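Local structure of probable acetyltransferases (Chromobacterium violaceum, 3PZJ) at residues T80-T85 and T91-V96; E65-G70 and H124-P129. The protein is a probable GNAT-family acetyltransferase, which may transfer an acetyl group from acetyl-CoA to the amino termini of proteins. All coordinates share one frame; numbering follows the deposited sequence.

Interaction 1: T80-T85 and T91-V96. With NA (sodium ion), chain C.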
loop_
_atom_site.group_PDB
_atom_site.type_symbol
_atom_site.label_atom_id
_atom_site.label_comp_id
_atom_site.label_asym_id
_atom_site.label_seq_id
_atom_site.Cartn_x
_atom_site.Cartn_y
_atom_site.Cartn_z
ATOM N N THR A 80 -1.216 -22.364 -10.633
ATOM C CA THR A 80 -0.036 -21.528 -10.800
ATOM C C THR A 80 -0.254 -20.145 -10.140
ATOM O O THR A 80 0.550 -19.727 -9.298
ATOM C CB THR A 80 0.368 -21.334 -12.263
ATOM O OG1 THR A 80 0.733 -22.600 -12.852
ATOM C CG2 THR A 80 1.566 -20.402 -12.360
ATOM N N TRP A 81 -1.389 -19.514 -10.457
ATOM C CA TRP A 81 -1.814 -18.237 -9.824
ATOM C C TRP A 81 -1.856 -18.338 -8.319
ATOM O O TRP A 81 -1.345 -17.459 -7.601
ATOM C CB TRP A 81 -3.177 -17.737 -10.405
ATOM C CG TRP A 81 -3.611 -16.531 -9.734
ATOM C CD1 TRP A 81 -3.151 -15.253 -9.918
ATOM C CD2 TRP A 81 -4.533 -16.474 -8.693
ATOM N NE1 TRP A 81 -3.800 -14.399 -9.059
ATOM C CE2 TRP A 81 -4.620 -15.130 -8.274
ATOM C CE3 TRP A 81 -5.295 -17.441 -8.036
ATOM C CZ2 TRP A 81 -5.483 -14.721 -7.283
ATOM C CZ3 TRP A 81 -6.134 -17.034 -7.015
ATOM C CH2 TRP A 81 -6.220 -15.672 -6.654
ATOM N N LEU A 82 -2.437 -19.417 -7.784
ATOM C CA LEU A 82 -2.587 -19.564 -6.354
ATOM C C LEU A 82 -1.287 -19.631 -5.716
ATOM O O LEU A 82 -1.051 -18.922 -4.745
ATOM C CB LEU A 82 -3.296 -20.888 -5.908
ATOM C CG LEU A 82 -4.791 -20.901 -5.715
ATOM C CD1 LEU A 82 -5.195 -22.301 -5.363
ATOM C CD2 LEU A 82 -5.351 -19.845 -4.672
ATOM N N ALA A 83 -0.424 -20.503 -6.252
ATOM C CA ALA A 83 0.906 -20.720 -5.728
ATOM C C ALA A 83 1.722 -19.455 -5.726
ATOM O O ALA A 83 2.303 -19.179 -4.716
ATOM C CB ALA A 83 1.626 -21.797 -6.515
ATOM N N LEU A 84 1.792 -18.702 -6.827
ATOM C CA LEU A 84 2.519 -17.424 -6.857
ATOM C C LEU A 84 1.879 -16.358 -5.930
ATOM O O LEU A 84 2.590 -15.503 -5.343
ATOM C CB LEU A 84 2.599 -16.868 -8.288
ATOM C CG LEU A 84 3.322 -17.722 -9.321
ATOM C CD1 LEU A 84 3.252 -17.165 -10.740
ATOM C CD2 LEU A 84 4.783 -17.901 -8.870
ATOM N N THR A 85 0.560 -16.382 -5.761
ATOM C CA THR A 85 -0.047 -15.419 -4.807
ATOM C C THR A 85 0.373 -15.718 -3.326
ATOM O O THR A 85 0.794 -14.821 -2.574
ATOM C CB THR A 85 -1.582 -15.426 -4.932
ATOM O OG1 THR A 85 -1.952 -15.065 -6.269
ATOM C CG2 THR A 85 -2.242 -14.480 -3.977
ATOM N N THR A 91 1.216 -12.231 2.021
ATOM C CA THR A 91 -0.117 -12.762 1.688
ATOM C C THR A 91 -0.306 -14.178 2.308
ATOM O O THR A 91 0.637 -15.035 2.309
ATOM C CB THR A 91 -0.280 -12.809 0.152
ATOM O OG1 THR A 91 -0.215 -11.477 -0.361
ATOM C CG2 THR A 91 -1.604 -13.370 -0.204
ATOM N N ALA A 92 -1.486 -14.416 2.893
ATOM C CA ALA A 92 -1.829 -15.749 3.411
ATOM C C ALA A 92 -3.270 -16.015 3.059
ATOM O O ALA A 92 -4.108 -15.144 3.282
ATOM C CB ALA A 92 -1.650 -15.809 4.934
ATOM N N LEU A 93 -3.557 -17.172 2.496
ATOM C CA LEU A 93 -4.925 -17.488 2.091
ATOM C C LEU A 93 -5.437 -18.710 2.821
ATOM O O LEU A 93 -4.630 -19.528 3.299
ATOM C CB LEU A 93 -5.008 -17.797 0.615
ATOM C CG LEU A 93 -4.664 -16.667 -0.392
ATOM C CD1 LEU A 93 -4.737 -17.249 -1.838
ATOM C CD2 LEU A 93 -5.575 -15.479 -0.210
ATOM N N TYR A 94 -6.755 -18.781 2.929
ATOM C CA TYR A 94 -7.467 -19.833 3.666
ATOM C C TYR A 94 -8.637 -20.268 2.814
ATOM O O TYR A 94 -9.226 -19.468 2.066
ATOM C CB TYR A 94 -7.992 -19.310 4.986
ATOM C CG TYR A 94 -6.870 -18.805 5.884
ATOM C CD1 TYR A 94 -6.285 -19.635 6.855
ATOM C CD2 TYR A 94 -6.368 -17.533 5.729
ATOM C CE1 TYR A 94 -5.250 -19.161 7.655
ATOM C CE2 TYR A 94 -5.349 -17.049 6.534
ATOM C CZ TYR A 94 -4.742 -17.898 7.426
ATOM O OH TYR A 94 -3.719 -17.475 8.212
ATOM N N VAL A 95 -8.969 -21.552 2.941
ATOM C CA VAL A 95 -10.091 -22.152 2.315
ATOM C C VAL A 95 -11.295 -22.212 3.332
ATOM O O VAL A 95 -11.161 -22.595 4.491
ATOM C CB VAL A 95 -9.757 -23.565 1.831
ATOM C CG1 VAL A 95 -11.010 -24.178 1.262
ATOM C CG2 VAL A 95 -8.665 -23.509 0.755
ATOM N N VAL A 96 -12.461 -21.789 2.853
ATOM C CA VAL A 96 -13.658 -21.749 3.662
ATOM C C VAL A 96 -14.309 -23.131 3.537
ATOM O O VAL A 96 -14.658 -23.531 2.438
ATOM C CB VAL A 96 -14.589 -20.686 3.153
ATOM C CG1 VAL A 96 -15.900 -20.697 4.010
ATOM C CG2 VAL A 96 -13.851 -19.262 3.303
HETATM NA NA NA C . 2.516 -16.099 1.737
HETATM O O HOH W 1 1.545 -17.849 3.120
HETATM O O HOH W 2 4.502 -16.611 2.840
#
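Thr85, which meets Thr91 across the contact, also sets its hydroxyl over one face of the Trp81 indole. OG1 of Thr85 stands 3.3 Å above the plane of the Trp81 ring, offset toward the rim. Beyond the two segments, the indole meets the ring of Phe72 at about 45° and touches Phe107 of strand 106-114. The same hydroxyl turns back on its own helix, and OG1 of Thr85 donates to O of Trp81 at 2.8 Å. It comes from above the carbonyl plane and misses the lone pairs. The backbone N of Thr85 reaches O of Trp81 from the other face of that plane, so two donors grip this oxygen. Chi1 of Thr85 (-60°) sets OG1 beside the backbone N, within reach of the Trp81 carbonyl, and CG2 anti to that N, where it meets Thr91. CG2 of Thr85 lies 4.0 Å from CG2 of Thr91, and the two side chains pass at a slant. CB of Thr91 rests 3.6 Å from the carbonyl O of Thr85. One turn earlier on the helix, CD2 of Leu82 meets CD1 of Leu93 at 3.9 Å. No hydrogen bond joins 80-85 to 91-96.

Helix 75-87 thus lies against the start of strand 92-98, the connection from the second helix of the GNAT fold to its second core strand. A sodium ion sits at the turn between them. O of Thr91 binds it at 2.2 Å, and two waters and the carbonyls of Val86 and Gln88 complete the five ligands found. The chemistry is therefore divided. Apolar methyls join helix to strand, while neutral oxygens at the turn hold the ion, whose charge probably offsets the negative end of the helix dipole.

Interaction 2: E65-G70 and H124-P129. With EDO (1,2-ethanediol), chain D.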
loop_
_atom_site.group_PDB
_atom_site.type_symbol
_atom_site.label_atom_id
_atom_site.label_comp_id
_atom_site.label_asym_id
_atom_site.label_seq_id
_atom_site.Cartn_x
_atom_site.Cartn_y
_atom_site.Cartn_z
ATOM N N GLU A 65 -15.400 -10.600 -12.790
ATOM C CA GLU A 65 -15.673 -9.366 -13.545
ATOM C C GLU A 65 -14.954 -8.152 -12.958
ATOM O O GLU A 65 -14.415 -7.326 -13.703
ATOM C CB GLU A 65 -17.205 -9.037 -13.564
ATOM C CG GLU A 65 -17.522 -7.741 -14.352
ATOM C CD GLU A 65 -19.004 -7.483 -14.570
ATOM O OE1 GLU A 65 -19.836 -8.363 -14.235
ATOM O OE2 GLU A 65 -19.305 -6.379 -15.089
ATOM N N HIS A 66 -14.993 -8.011 -11.643
ATOM C CA HIS A 66 -14.379 -6.825 -10.990
ATOM C C HIS A 66 -13.059 -7.142 -10.244
ATOM O O HIS A 66 -12.549 -6.333 -9.397
ATOM C CB HIS A 66 -15.359 -6.242 -9.990
ATOM C CG HIS A 66 -16.706 -5.931 -10.564
ATOM N ND1 HIS A 66 -16.914 -4.922 -11.488
ATOM C CD2 HIS A 66 -17.922 -6.473 -10.309
ATOM C CE1 HIS A 66 -18.200 -4.879 -11.796
ATOM N NE2 HIS A 66 -18.834 -5.815 -11.097
ATOM N N LEU A 67 -12.473 -8.283 -10.555
ATOM C CA LEU A 67 -11.249 -8.714 -9.881
ATOM C C LEU A 67 -10.055 -8.605 -10.788
ATOM O O LEU A 67 -10.211 -8.736 -12.021
ATOM C CB LEU A 67 -11.427 -10.152 -9.480
ATOM C CG LEU A 67 -12.034 -10.438 -8.115
ATOM C CD1 LEU A 67 -12.883 -9.330 -7.490
ATOM C CD2 LEU A 67 -12.752 -11.768 -8.100
ATOM N N PRO A 68 -8.837 -8.476 -10.213
ATOM C CA PRO A 68 -7.691 -8.315 -11.098
ATOM C C PRO A 68 -7.111 -9.602 -11.671
ATOM O O PRO A 68 -6.028 -9.593 -12.225
ATOM C CB PRO A 68 -6.669 -7.533 -10.232
ATOM C CG PRO A 68 -7.112 -7.690 -8.878
ATOM C CD PRO A 68 -8.498 -8.242 -8.811
ATOM N N TYR A 69 -7.834 -10.717 -11.548
ATOM C CA TYR A 69 -7.379 -11.984 -12.051
ATOM C C TYR A 69 -8.583 -12.768 -12.486
ATOM O O TYR A 69 -9.708 -12.431 -12.172
ATOM C CB TYR A 69 -6.661 -12.797 -10.962
ATOM C CG TYR A 69 -7.302 -12.697 -9.601
ATOM C CD1 TYR A 69 -8.276 -13.587 -9.172
ATOM C CD2 TYR A 69 -6.898 -11.706 -8.713
ATOM C CE1 TYR A 69 -8.896 -13.424 -7.921
ATOM C CE2 TYR A 69 -7.478 -11.568 -7.461
ATOM C CZ TYR A 69 -8.443 -12.437 -7.066
ATOM O OH TYR A 69 -8.996 -12.255 -5.818
ATOM N N GLY A 70 -8.318 -13.890 -13.111
ATOM C CA GLY A 70 -9.372 -14.716 -13.644
ATOM C C GLY A 70 -9.980 -14.138 -14.933
ATOM O O GLY A 70 -9.759 -12.995 -15.317
ATOM N N HIS A 124 -8.751 -11.094 -1.516
ATOM C CA HIS A 124 -8.934 -12.259 -2.297
ATOM C C HIS A 124 -10.189 -12.990 -1.865
ATOM O O HIS A 124 -10.230 -14.233 -1.797
ATOM C CB HIS A 124 -7.682 -13.161 -2.156
ATOM C CG HIS A 124 -6.483 -12.633 -2.855
ATOM N ND1 HIS A 124 -5.341 -12.316 -2.172
ATOM C CD2 HIS A 124 -6.222 -12.382 -4.163
ATOM C CE1 HIS A 124 -4.441 -11.835 -3.021
ATOM N NE2 HIS A 124 -4.950 -11.849 -4.235
ATOM N N VAL A 125 -11.280 -12.223 -1.698
ATOM C CA VAL A 125 -12.523 -12.807 -1.265
ATOM C C VAL A 125 -13.225 -13.396 -2.458
ATOM O O VAL A 125 -13.685 -12.663 -3.383
ATOM C CB VAL A 125 -13.441 -11.787 -0.588
ATOM C CG1 VAL A 125 -14.854 -12.398 -0.195
ATOM C CG2 VAL A 125 -12.740 -11.064 0.563
ATOM N N ASN A 126 -13.206 -14.725 -2.510
ATOM C CA ASN A 126 -13.699 -15.525 -3.647
ATOM C C ASN A 126 -14.656 -16.575 -3.114
ATOM O O ASN A 126 -14.235 -17.713 -2.715
ATOM C CB ASN A 126 -12.533 -16.205 -4.334
ATOM C CG ASN A 126 -11.754 -15.264 -5.216
ATOM O OD1 ASN A 126 -12.158 -15.073 -6.352
ATOM N ND2 ASN A 126 -10.740 -14.548 -4.668
ATOM N N PHE A 127 -15.942 -16.207 -3.078
ATOM C CA PHE A 127 -16.955 -17.083 -2.475
ATOM C C PHE A 127 -17.830 -17.673 -3.566
ATOM O O PHE A 127 -18.325 -16.945 -4.418
ATOM C CB PHE A 127 -17.827 -16.262 -1.517
ATOM C CG PHE A 127 -17.149 -15.850 -0.215
ATOM C CD1 PHE A 127 -15.888 -16.273 0.142
ATOM C CD2 PHE A 127 -17.815 -15.030 0.655
ATOM C CE1 PHE A 127 -15.321 -15.909 1.362
ATOM C CE2 PHE A 127 -17.222 -14.630 1.831
ATOM C CZ PHE A 127 -16.008 -15.131 2.220
ATOM N N SER A 128 -18.057 -18.974 -3.500
ATOM C CA SER A 128 -18.941 -19.665 -4.478
ATOM C C SER A 128 -20.336 -19.103 -4.352
ATOM O O SER A 128 -20.688 -18.566 -3.330
ATOM C CB SER A 128 -18.953 -21.161 -4.171
ATOM O OG SER A 128 -19.669 -21.449 -2.994
ATOM N N PRO A 129 -21.185 -19.259 -5.382
ATOM C CA PRO A 129 -22.552 -18.714 -5.219
ATOM C C PRO A 129 -23.324 -19.303 -3.987
ATOM O O PRO A 129 -23.989 -18.598 -3.253
ATOM C CB PRO A 129 -23.217 -19.031 -6.575
ATOM C CG PRO A 129 -22.010 -19.160 -7.558
ATOM C CD PRO A 129 -20.885 -19.744 -6.734
HETATM C C1 EDO D . -8.382 -9.522 -4.481
HETATM O O1 EDO D . -9.542 -10.204 -4.890
HETATM C C2 EDO D . -8.774 -8.455 -3.491
HETATM O O2 EDO D . -7.743 -8.422 -2.544
#
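Asn126 and Tyr69 meet through a nearly straight hydrogen bond. ND2 of Asn126 donates to OH of Tyr69 at 3.1 Å, with an N-H...O angle of 163°. The phenol oxygen lies almost in the amide plane, and the amide comes in at the edge of the phenol ring. ND2 of Asn126 also donates to O of His124 at 2.9 Å, from well above that carbonyl's plane. Both amide N-H groups are therefore used, which fixes how the amide is turned. CD2 of His124 presents the imidazole edge to OH of Tyr69 at 3.2 Å. The two rings are inclined at 40° and form no stack. Tyr69 CG sits between the backbone N and the carbonyl carbon (chi1 39°), a crowded position that sends the phenol toward the strand. CD2 of Leu67 packs on OD1 of Asn126 at 3.8 Å.

An ethanediol, probably from the crystallisation liquor, lies beside Tyr69 and His124. N of His124 donates to its O2 at 3.0 Å, whereas the approach of its O1 to Tyr69 is too short to be trusted.

Further out, His63 bonds OD1 of Asn126. NZ of Lys189 hydrogen-bonds the carbonyl oxygens of Leu67 and Tyr69, tying the loop to that lysine. His124 has positive phi, consistent with the bulge often found in beta4 of the GNAT core, to which strand 119-127 corresponds and where acetyl-CoA binds in relatives. The contact thus ties the loop between helices 46-58 and 75-87 to the end of strand 119-127, beside strand 106-114.

Interactions 1 and 2 touch directly, and their centres are about 13 Å apart. CZ2 of Trp81 packs at 3.6 Å on CD1 of Tyr69, and the indole and the phenol meet with planes at about 30°. His124 joins them on the sheet side. Its CE1 lies 3.6 Å from CG2 of Thr85, and its CB lies 3.7 Å from CD2 of Leu93. The sodium ion of interaction 1 is about 9 Å from the His124 side chain. The ethanediol bonds the backbone N of His124 on strand 119-127, the counterpart of the GNAT strand that binds acetyl-CoA in relatives, so it probably lies near the cofactor site. Loop 65-70 probably lines the neighbouring acceptor side, as in those relatives.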